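Local coordinates for mandelate racemase/muconate lactonizing enzyme (Jannaschia sp., PDB 4J3Z), which probably catalyses an isomerisation or related reaction begun by abstracting a proton alpha to a carboxylate, as in other members of the enolase superfamily, at residues 44-47 with 48-52; 110-113 with 114-118; 350-354 with 355-359; 367-371 with 372-376. All coordinates share one frame; numbering follows the deposited sequence.

Contact 1: residues 44-47 with 48-52; sequences AGVG and PEAMT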
loop_
_atom_site.group_PDB
_atom_site.type_symbol
_atom_site.label_atom_id
_atom_site.label_comp_id
_atom_site.label_asym_id
_atom_site.label_seq_id
_atom_site.Cartn_x
_atom_site.Cartn_y
_atom_site.Cartn_z
ATOM N N ALA D 44 35.317 7.280 10.450
ATOM C CA ALA D 44 35.991 6.440 11.441
ATOM C C ALA D 44 36.035 4.952 11.079
ATOM O O ALA D 44 36.413 4.116 11.906
ATOM C CB ALA D 44 35.379 6.653 12.829
ATOM N N GLY D 45 35.657 4.632 9.844
ATOM C CA GLY D 45 35.738 3.265 9.329
ATOM C C GLY D 45 37.155 2.742 9.429
ATOM O O GLY D 45 37.396 1.687 10.036
ATOM N N VAL D 46 38.089 3.488 8.835
ATOM C CA VAL D 46 39.524 3.227 8.997
ATOM C C VAL D 46 40.187 4.379 9.756
ATOM O O VAL D 46 39.625 5.480 9.839
ATOM C CB VAL D 46 40.263 2.980 7.649
ATOM C CG1 VAL D 46 39.790 1.684 7.008
ATOM C CG2 VAL D 46 40.112 4.160 6.698
ATOM N N GLY D 47 41.377 4.113 10.302
ATOM C CA GLY D 47 42.113 5.077 11.111
ATOM C C GLY D 47 42.579 6.301 10.352
ATOM O O GLY D 47 42.603 6.293 9.121
ATOM N N PRO D 48 42.967 7.361 11.086
ATOM C CA PRO D 48 43.375 8.636 10.501
ATOM C C PRO D 48 44.641 8.556 9.640
ATOM O O PRO D 48 44.864 9.437 8.816
ATOM C CB PRO D 48 43.593 9.542 11.718
ATOM C CG PRO D 48 43.781 8.629 12.876
ATOM C CD PRO D 48 43.028 7.373 12.562
ATOM N N GLU D 49 45.444 7.507 9.813
ATOM C CA GLU D 49 46.621 7.295 8.967
ATOM C C GLU D 49 46.161 6.910 7.567
ATOM O O GLU D 49 46.641 7.465 6.569
ATOM C CB GLU D 49 47.531 6.199 9.547
ATOM C CG GLU D 49 48.886 6.083 8.866
ATOM C CD GLU D 49 49.442 4.665 8.821
ATOM O OE1 GLU D 49 48.692 3.706 9.084
ATOM O OE2 GLU D 49 50.644 4.503 8.507
ATOM N N ALA D 50 45.225 5.963 7.507
ATOM C CA ALA D 50 44.678 5.495 6.245
ATOM C C ALA D 50 43.741 6.548 5.659
ATOM O O ALA D 50 43.653 6.686 4.436
ATOM C CB ALA D 50 43.959 4.163 6.425
ATOM N N MET D 51 43.053 7.293 6.526
ATOM C CA MET D 51 42.212 8.389 6.046
ATOM C C MET D 51 43.024 9.456 5.319
ATOM O O MET D 51 42.553 9.978 4.299
ATOM C CB MET D 51 41.348 9.017 7.153
ATOM C CG MET D 51 40.029 8.305 7.444
ATOM S SD MET D 51 38.935 7.963 6.040
ATOM C CE MET D 51 38.628 9.598 5.364
ATOM N N THR D 52 44.238 9.766 5.803
ATOM C CA THR D 52 45.042 10.802 5.140
ATOM C C THR D 52 45.324 10.446 3.681
ATOM O O THR D 52 45.392 11.331 2.832
ATOM C CB THR D 52 46.381 11.192 5.846
ATOM O OG1 THR D 52 47.363 10.167 5.684
ATOM C CG2 THR D 52 46.213 11.555 7.306
#
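Val46 and Met51 meet with their side chains at about a right angle, where the loop after strand 36-41 enters helix 48-62. The touching branch of the valine is CG2, which lies 4.0 Å from SD of Met51. With CG1 at chi1 -67°, CG2 falls between the backbone N and the carbonyl carbon and faces the first helical turn, where it also rests 3.9 Å from CB of Ala50. The methionine chain folds at chi2 and chi3; its end leads away from the loop, and the side chain also packs on Thr90 and Ala94 of helix 89-109. Met51 N donates to the carbonyl of the N-cap residue, Gly47 O (2.8 Å), the first bond of the helix. Pro48 suits the first turn, since the lack of an N-H costs nothing there, and its ring packs on Tyr23 and Tyr379. At the far end of the segment, Thr52 OG1 turns back to Glu49 O (2.9 Å). A second subunit covers this corner, with its Asp57 accepting from Gly47 N and its His53 packing on Ala50. The helix therefore starts from main-chain bonding at a glycine N-cap, without a side-chain cap, while small and apolar side chains let the neighbouring subunit come close.

Contact 2: residues 110-113 with 114-118; sequences RDCP and VWAML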
loop_
_atom_site.group_PDB
_atom_site.type_symbol
_atom_site.label_atom_id
_atom_site.label_comp_id
_atom_site.label_asym_id
_atom_site.label_seq_id
_atom_site.Cartn_x
_atom_site.Cartn_y
_atom_site.Cartn_z
ATOM N N ARG D 110 34.467 36.333 -1.929
ATOM C CA ARG D 110 33.277 37.157 -2.155
ATOM C C ARG D 110 32.978 38.110 -1.003
ATOM O O ARG D 110 32.002 38.872 -1.066
ATOM C CB ARG D 110 32.059 36.262 -2.411
ATOM C CG ARG D 110 32.128 35.484 -3.718
ATOM C CD ARG D 110 31.146 34.322 -3.748
ATOM N NE ARG D 110 31.062 33.707 -5.082
ATOM C CZ ARG D 110 30.262 32.688 -5.402
ATOM N NH1 ARG D 110 30.253 32.211 -6.640
ATOM N NH2 ARG D 110 29.459 32.139 -4.490
ATOM N N ASP D 111 33.791 38.083 0.036
ATOM C CA ASP D 111 33.597 38.924 1.215
ATOM C C ASP D 111 32.236 38.832 1.848
ATOM O O ASP D 111 31.518 39.790 1.920
ATOM C CB ASP D 111 33.978 40.368 0.958
ATOM C CG ASP D 111 35.185 40.785 1.711
ATOM O OD1 ASP D 111 35.721 40.009 2.478
ATOM O OD2 ASP D 111 35.607 41.910 1.522
ATOM N N CYS D 112 31.899 37.631 2.258
ATOM C CA CYS D 112 30.542 37.212 2.497
ATOM C C CYS D 112 30.612 36.029 3.454
ATOM O O CYS D 112 31.437 35.132 3.254
ATOM C CB CYS D 112 29.937 36.795 1.155
ATOM S SG CYS D 112 28.229 36.226 1.148
ATOM N N PRO D 113 29.780 36.033 4.513
ATOM C CA PRO D 113 29.779 34.870 5.407
ATOM C C PRO D 113 29.088 33.720 4.714
ATOM O O PRO D 113 28.164 33.956 3.934
ATOM C CB PRO D 113 28.967 35.347 6.617
ATOM C CG PRO D 113 28.081 36.432 6.081
ATOM C CD PRO D 113 28.814 37.068 4.930
ATOM N N VAL D 114 29.521 32.488 4.976
ATOM C CA VAL D 114 28.993 31.338 4.224
ATOM C C VAL D 114 27.458 31.307 4.171
ATOM O O VAL D 114 26.896 31.039 3.116
ATOM C CB VAL D 114 29.586 29.987 4.686
ATOM C CG1 VAL D 114 28.896 28.824 3.992
ATOM C CG2 VAL D 114 31.067 29.931 4.369
ATOM N N TRP D 115 26.776 31.609 5.278
ATOM C CA TRP D 115 25.301 31.538 5.263
ATOM C C TRP D 115 24.659 32.391 4.174
ATOM O O TRP D 115 23.633 32.021 3.617
ATOM C CB TRP D 115 24.657 31.819 6.632
ATOM C CG TRP D 115 25.036 33.123 7.308
ATOM C CD1 TRP D 115 25.884 33.272 8.359
ATOM C CD2 TRP D 115 24.549 34.443 6.998
ATOM N NE1 TRP D 115 25.970 34.599 8.718
ATOM C CE2 TRP D 115 25.157 35.336 7.904
ATOM C CE3 TRP D 115 23.658 34.955 6.045
ATOM C CZ2 TRP D 115 24.912 36.714 7.879
ATOM C CZ3 TRP D 115 23.418 36.325 6.020
ATOM C CH2 TRP D 115 24.042 37.185 6.930
ATOM N N ALA D 116 25.298 33.513 3.847
ATOM C CA ALA D 116 24.785 34.432 2.836
ATOM C C ALA D 116 24.878 33.877 1.405
ATOM O O ALA D 116 24.550 34.570 0.440
ATOM C CB ALA D 116 25.488 35.780 2.955
ATOM N N MET D 117 25.329 32.627 1.274
ATOM C CA MET D 117 25.417 31.963 -0.028
ATOM C C MET D 117 24.498 30.732 -0.085
ATOM O O MET D 117 24.468 29.987 -1.080
ATOM C CB MET D 117 26.870 31.602 -0.336
ATOM C CG MET D 117 27.798 32.811 -0.406
ATOM S SD MET D 117 29.530 32.411 -0.716
ATOM C CE MET D 117 29.938 31.494 0.769
ATOM N N LEU D 118 23.738 30.545 0.994
ATOM C CA LEU D 118 22.846 29.403 1.147
ATOM C C LEU D 118 21.402 29.842 1.384
ATOM O O LEU D 118 20.571 29.045 1.825
ATOM C CB LEU D 118 23.309 28.525 2.312
ATOM C CG LEU D 118 24.725 27.946 2.382
ATOM C CD1 LEU D 118 24.953 27.403 3.785
ATOM C CD2 LEU D 118 24.952 26.851 1.346
#
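Pro113 and the residues after it form a tight 3-10 turn, in which Ala116 N donates to Pro113 O over 2.9 Å. The bonds Met117 N to Val114 O and Leu118 N to Trp115 O continue the winding. Just before it, helix 89-109 has ended and Asp111 adopts positive phi (53°), which turns the chain away from the helix. CG of Pro113 lies over one face of the Trp115 indole, toward its rim, 3.9 Å from the centroid of the six-membered ring and 27° off the normal, a CH-pi contact. The tryptophan chi1 of 55° swings the indole back over residue 113, and its NE1 is bonded to Pro360 O. The sulfur of Cys112 is directed at the turn, where SG meets CB of Ala116 at 3.3 Å; the alanine methyl is small enough for this place. Met117 runs extended through chi2 to SD, which lies 3.8 Å from NH2 of Arg110, at the edge of the guanidinium near its plane. Replacing Trp115 with an alanine would probably leave the proline ring without its aromatic partner and Pro360 O without its donor. Arg110 NH1 bonds to Ala116 O of a third subunit, and Ala116 O of this chain takes a weak bond from Arg110 NH2 of that subunit. The contact thus joins a turn wound by its backbone bonds and packed with proline, indole and sulfur to a charged side chain whose long extended arm reaches a neighbouring subunit.

Contact 3: residues 350-354 with 355-359; sequences PRVEN and GFVAA
Glu353 N donates to Phe356 O over 2.8 Å, nearly along the C=O axis, across a tight turn. The return bond, Phe356 N to Glu353 O, is weak at 3.5 Å. Phe356 O also receives the CA-H of Val352 (3.4 Å), so one carbonyl gathers two contacts from the facing arm. The chain reverses through a type I' beta turn from Glu353 to Phe356, in which Asn354 and Gly355 both take positive phi; asparagine tolerates that region well, and glycine still better, as a side chain at Gly355 would collide with the carbonyl of Asn354. That carbonyl oxygen also lies in the plane of the Phe356 ring, at its edge, 3.4 Å from CD1, while the ring makes a cation-pi contact with Arg125. Strand 356-358, which leaves the turn, belongs to the barrel domain of the enolase superfamily and runs antiparallel to strand 125-131, with backbone bonds between Gly355 and Ala128 and between Val357 and Ile126. In the arm before the turn, Pro350 O is satisfied by Trp318 NE1 and Val352 N by the carboxylate of Glu338. Apolar branches meet alongside the turn. Val357, whose beta-branching suits its strand, divides its methyls between two partners, CG1 resting 3.7 Å from CB of Pro350 and CG2 3.7 Å from CG2 of Val352. The valine side chains cross at about a right angle, and Trp318 of helix 315-327 packs on both.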
loop_
_atom_site.group_PDB
_atom_site.type_symbol
_atom_site.label_atom_id
_atom_site.label_comp_id
_atom_site.label_asym_id
_atom_site.label_seq_id
_atom_site.Cartn_x
_atom_site.Cartn_y
_atom_site.Cartn_z
ATOM N N PRO D 350 32.008 30.077 16.506
ATOM C CA PRO D 350 30.731 30.581 17.000
ATOM C C PRO D 350 30.523 30.164 18.459
ATOM O O PRO D 350 30.760 29.007 18.818
ATOM C CB PRO D 350 29.705 29.892 16.092
ATOM C CG PRO D 350 30.469 29.486 14.872
ATOM C CD PRO D 350 31.830 29.133 15.386
ATOM N N ARG D 351 30.098 31.110 19.290
ATOM C CA ARG D 351 29.905 30.843 20.716
ATOM C C ARG D 351 28.428 30.705 21.050
ATOM O O ARG D 351 27.615 31.548 20.665
ATOM C CB ARG D 351 30.522 31.953 21.573
ATOM C CG ARG D 351 31.768 32.584 20.982
ATOM C CD ARG D 351 32.220 33.803 21.773
ATOM N NE ARG D 351 33.306 33.472 22.694
ATOM C CZ ARG D 351 34.222 34.338 23.131
ATOM N NH1 ARG D 351 34.194 35.607 22.739
ATOM N NH2 ARG D 351 35.174 33.934 23.966
ATOM N N VAL D 352 28.076 29.632 21.747
ATOM C CA VAL D 352 26.744 29.530 22.327
ATOM C C VAL D 352 26.704 30.506 23.497
ATOM O O VAL D 352 27.402 30.319 24.492
ATOM C CB VAL D 352 26.428 28.104 22.806
ATOM C CG1 VAL D 352 25.124 28.074 23.596
ATOM C CG2 VAL D 352 26.384 27.143 21.625
ATOM N N GLU D 353 25.917 31.567 23.350
ATOM C CA GLU D 353 25.745 32.547 24.416
ATOM C C GLU D 353 24.265 32.587 24.802
ATOM O O GLU D 353 23.400 32.910 23.974
ATOM C CB GLU D 353 26.285 33.931 24.000
ATOM C CG GLU D 353 27.745 33.906 23.531
ATOM C CD GLU D 353 28.497 35.207 23.773
ATOM O OE1 GLU D 353 28.430 36.125 22.923
ATOM O OE2 GLU D 353 29.182 35.308 24.812
ATOM N N ASN D 354 23.987 32.203 26.047
ATOM C CA ASN D 354 22.616 32.072 26.570
ATOM C C ASN D 354 21.738 31.103 25.777
ATOM O O ASN D 354 20.660 31.480 25.311
ATOM C CB ASN D 354 21.931 33.444 26.692
ATOM C CG ASN D 354 22.396 34.228 27.903
ATOM O OD1 ASN D 354 23.425 33.916 28.506
ATOM N ND2 ASN D 354 21.636 35.256 28.267
ATOM N N GLY D 355 22.207 29.861 25.629
ATOM C CA GLY D 355 21.463 28.799 24.928
ATOM C C GLY D 355 21.286 28.944 23.417
ATOM O O GLY D 355 20.664 28.087 22.780
ATOM N N PHE D 356 21.825 30.023 22.846
ATOM C CA PHE D 356 21.687 30.327 21.421
ATOM C C PHE D 356 23.015 30.760 20.804
ATOM O O PHE D 356 23.899 31.282 21.496
ATOM C CB PHE D 356 20.639 31.438 21.192
ATOM C CG PHE D 356 19.206 30.981 21.342
ATOM C CD1 PHE D 356 18.622 30.847 22.604
ATOM C CD2 PHE D 356 18.436 30.700 20.226
ATOM C CE1 PHE D 356 17.303 30.425 22.746
ATOM C CE2 PHE D 356 17.112 30.283 20.354
ATOM C CZ PHE D 356 16.542 30.150 21.612
ATOM N N VAL D 357 23.146 30.534 19.500
ATOM C CA VAL D 357 24.274 31.026 18.718
ATOM C C VAL D 357 23.732 32.077 17.772
ATOM O O VAL D 357 22.662 31.891 17.197
ATOM C CB VAL D 357 24.916 29.911 17.857
ATOM C CG1 VAL D 357 26.329 30.303 17.439
ATOM C CG2 VAL D 357 24.915 28.583 18.591
ATOM N N ALA D 358 24.460 33.179 17.612
ATOM C CA ALA D 358 24.050 34.237 16.691
ATOM C C ALA D 358 24.753 34.017 15.368
ATOM O O ALA D 358 25.904 33.565 15.339
ATOM C CB ALA D 358 24.391 35.609 17.260
ATOM N N ALA D 359 24.061 34.332 14.276
ATOM C CA ALA D 359 24.633 34.247 12.934
ATOM C C ALA D 359 25.960 35.008 12.848
ATOM O O ALA D 359 25.995 36.210 13.120
ATOM C CB ALA D 359 23.644 34.772 11.906
#

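Contact 4: residues 367-371 with 372-376; sequences ITLND and AIANA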
loop_
_atom_site.group_PDB
_atom_site.type_symbol
_atom_site.label_atom_id
_atom_site.label_comp_id
_atom_site.label_asym_id
_atom_site.label_seq_id
_atom_site.Cartn_x
_atom_site.Cartn_y
_atom_site.Cartn_z
ATOM N N ILE D 367 36.410 31.276 10.709
ATOM C CA ILE D 367 37.345 30.549 11.570
ATOM C C ILE D 367 38.716 30.396 10.917
ATOM O O ILE D 367 38.832 29.959 9.770
ATOM C CB ILE D 367 36.796 29.166 12.012
ATOM C CG1 ILE D 367 36.309 28.348 10.801
ATOM C CG2 ILE D 367 35.667 29.345 13.020
ATOM C CD1 ILE D 367 35.971 26.906 11.106
ATOM N N THR D 368 39.749 30.796 11.649
ATOM C CA THR D 368 41.123 30.542 11.240
ATOM C C THR D 368 41.656 29.451 12.160
ATOM O O THR D 368 41.262 29.374 13.322
ATOM C CB THR D 368 41.978 31.825 11.342
ATOM O OG1 THR D 368 41.346 32.880 10.606
ATOM C CG2 THR D 368 43.381 31.623 10.783
ATOM N N LEU D 369 42.514 28.583 11.632
ATOM C CA LEU D 369 43.230 27.632 12.465
ATOM C C LEU D 369 44.433 28.324 13.099
ATOM O O LEU D 369 44.949 29.293 12.550
ATOM C CB LEU D 369 43.667 26.422 11.641
ATOM C CG LEU D 369 44.210 25.209 12.395
ATOM C CD1 LEU D 369 43.111 24.456 13.127
ATOM C CD2 LEU D 369 44.947 24.291 11.443
ATOM N N ASN D 370 44.849 27.835 14.270
ATOM C CA ASN D 370 46.068 28.297 14.940
ATOM C C ASN D 370 47.062 27.153 14.903
ATOM O O ASN D 370 46.908 26.158 15.626
ATOM C CB ASN D 370 45.795 28.669 16.403
ATOM C CG ASN D 370 44.603 29.593 16.567
ATOM O OD1 ASN D 370 44.462 30.583 15.853
ATOM N ND2 ASN D 370 43.750 29.281 17.532
ATOM N N ASP D 371 48.082 27.298 14.065
ATOM C CA ASP D 371 49.025 26.211 13.793
ATOM C C ASP D 371 49.687 25.601 15.038
ATOM O O ASP D 371 49.776 24.368 15.166
ATOM C CB ASP D 371 50.064 26.659 12.763
ATOM C CG ASP D 371 49.534 26.612 11.324
ATOM O OD1 ASP D 371 48.479 25.986 11.076
ATOM O OD2 ASP D 371 50.186 27.194 10.435
ATOM N N ALA D 372 50.129 26.460 15.956
ATOM C CA ALA D 372 50.834 26.017 17.157
ATOM C C ALA D 372 49.985 25.081 18.023
ATOM O O ALA D 372 50.467 24.047 18.478
ATOM C CB ALA D 372 51.324 27.217 17.956
ATOM N N ILE D 373 48.719 25.443 18.234
ATOM C CA ILE D 373 47.757 24.594 18.940
ATOM C C ILE D 373 47.540 23.285 18.194
ATOM O O ILE D 373 47.616 22.199 18.781
ATOM C CB ILE D 373 46.412 25.330 19.149
ATOM C CG1 ILE D 373 46.620 26.593 20.000
ATOM C CG2 ILE D 373 45.374 24.421 19.801
ATOM C CD1 ILE D 373 47.255 26.347 21.361
ATOM N N ALA D 374 47.288 23.400 16.891
ATOM C CA ALA D 374 47.128 22.245 16.014
ATOM C C ALA D 374 48.254 21.238 16.206
ATOM O O ALA D 374 48.000 20.099 16.583
ATOM C CB ALA D 374 47.053 22.694 14.552
ATOM N N ASN D 375 49.492 21.668 15.960
ATOM C CA ASN D 375 50.657 20.770 15.950
ATOM C C ASN D 375 50.986 20.148 17.306
ATOM O O ASN D 375 51.223 18.939 17.396
ATOM C CB ASN D 375 51.884 21.477 15.347
ATOM C CG ASN D 375 51.706 21.794 13.865
ATOM O OD1 ASN D 375 51.048 21.047 13.123
ATOM N ND2 ASN D 375 52.295 22.902 13.425
ATOM N N ALA D 376 50.985 20.969 18.357
ATOM C CA ALA D 376 51.228 20.495 19.725
ATOM C C ALA D 376 50.301 19.347 20.134
ATOM O O ALA D 376 50.651 18.522 20.984
ATOM C CB ALA D 376 51.100 21.653 20.710
#
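Leaving strand 368-369, the chain turns straight into helix 371-376, whose first bond, from Ala374 N to Asn370 O (3.1 Å), is almost straight. The next, from Asn375 N to Asp371 O, is equally direct at 2.8 Å. The end of Leu369 comes near the first turn. Its chi1 (-169°) and chi2 (72°) together bring CD2 to 4.1 Å from CB of Ala374, a residue small enough to pack against both the leucine and Phe10 of strand 4-12. The alanine methyl also passes 3.3 Å from Asp371 O. Asn370 holds the N-cap position, but its side chain is engaged in another direction, with ND2 bonded to Ala344 O. On the helix, CB of Ile373 lies 3.7 Å from Asn370 O, and the side chain packs on Phe341 and Leu345 of helix 340-345. Asp371 stands in the first turn, where a carboxylate can interact favourably with the helix dipole, and its OD1 forms a salt bridge with Arg28 of strand 24-31. The contact thus divides its chemistry: main-chain bonds start the helix, the leucine and alanine pack loosely beside it, and the polar ends of Asn370 and Asp371 fasten it to neighbouring parts of the chain.

Overall arrangement
All four contacts are short-range and follow in series along the chain, so none nests within or crosses another. Contact 1 turns the end of the three-stranded N-terminal sheet into helix 48-62. Contact 2 begins where helix 89-109 ends and leads the chain on toward strand 125-131, the strand with which contact 3 later pairs. There the tight turn closes, about 32 Å from contact 1 between centres and on the opposite side of the chain's centre. Contacts 2 and 3 touch, Trp115 NE1 lying 3.9 Å from Ala359 CB, and so bring the turn after helix 89-109 against the end of strand 356-358. Contact 4 returns the chain to strands 4-12 and 24-31 of the first sheet.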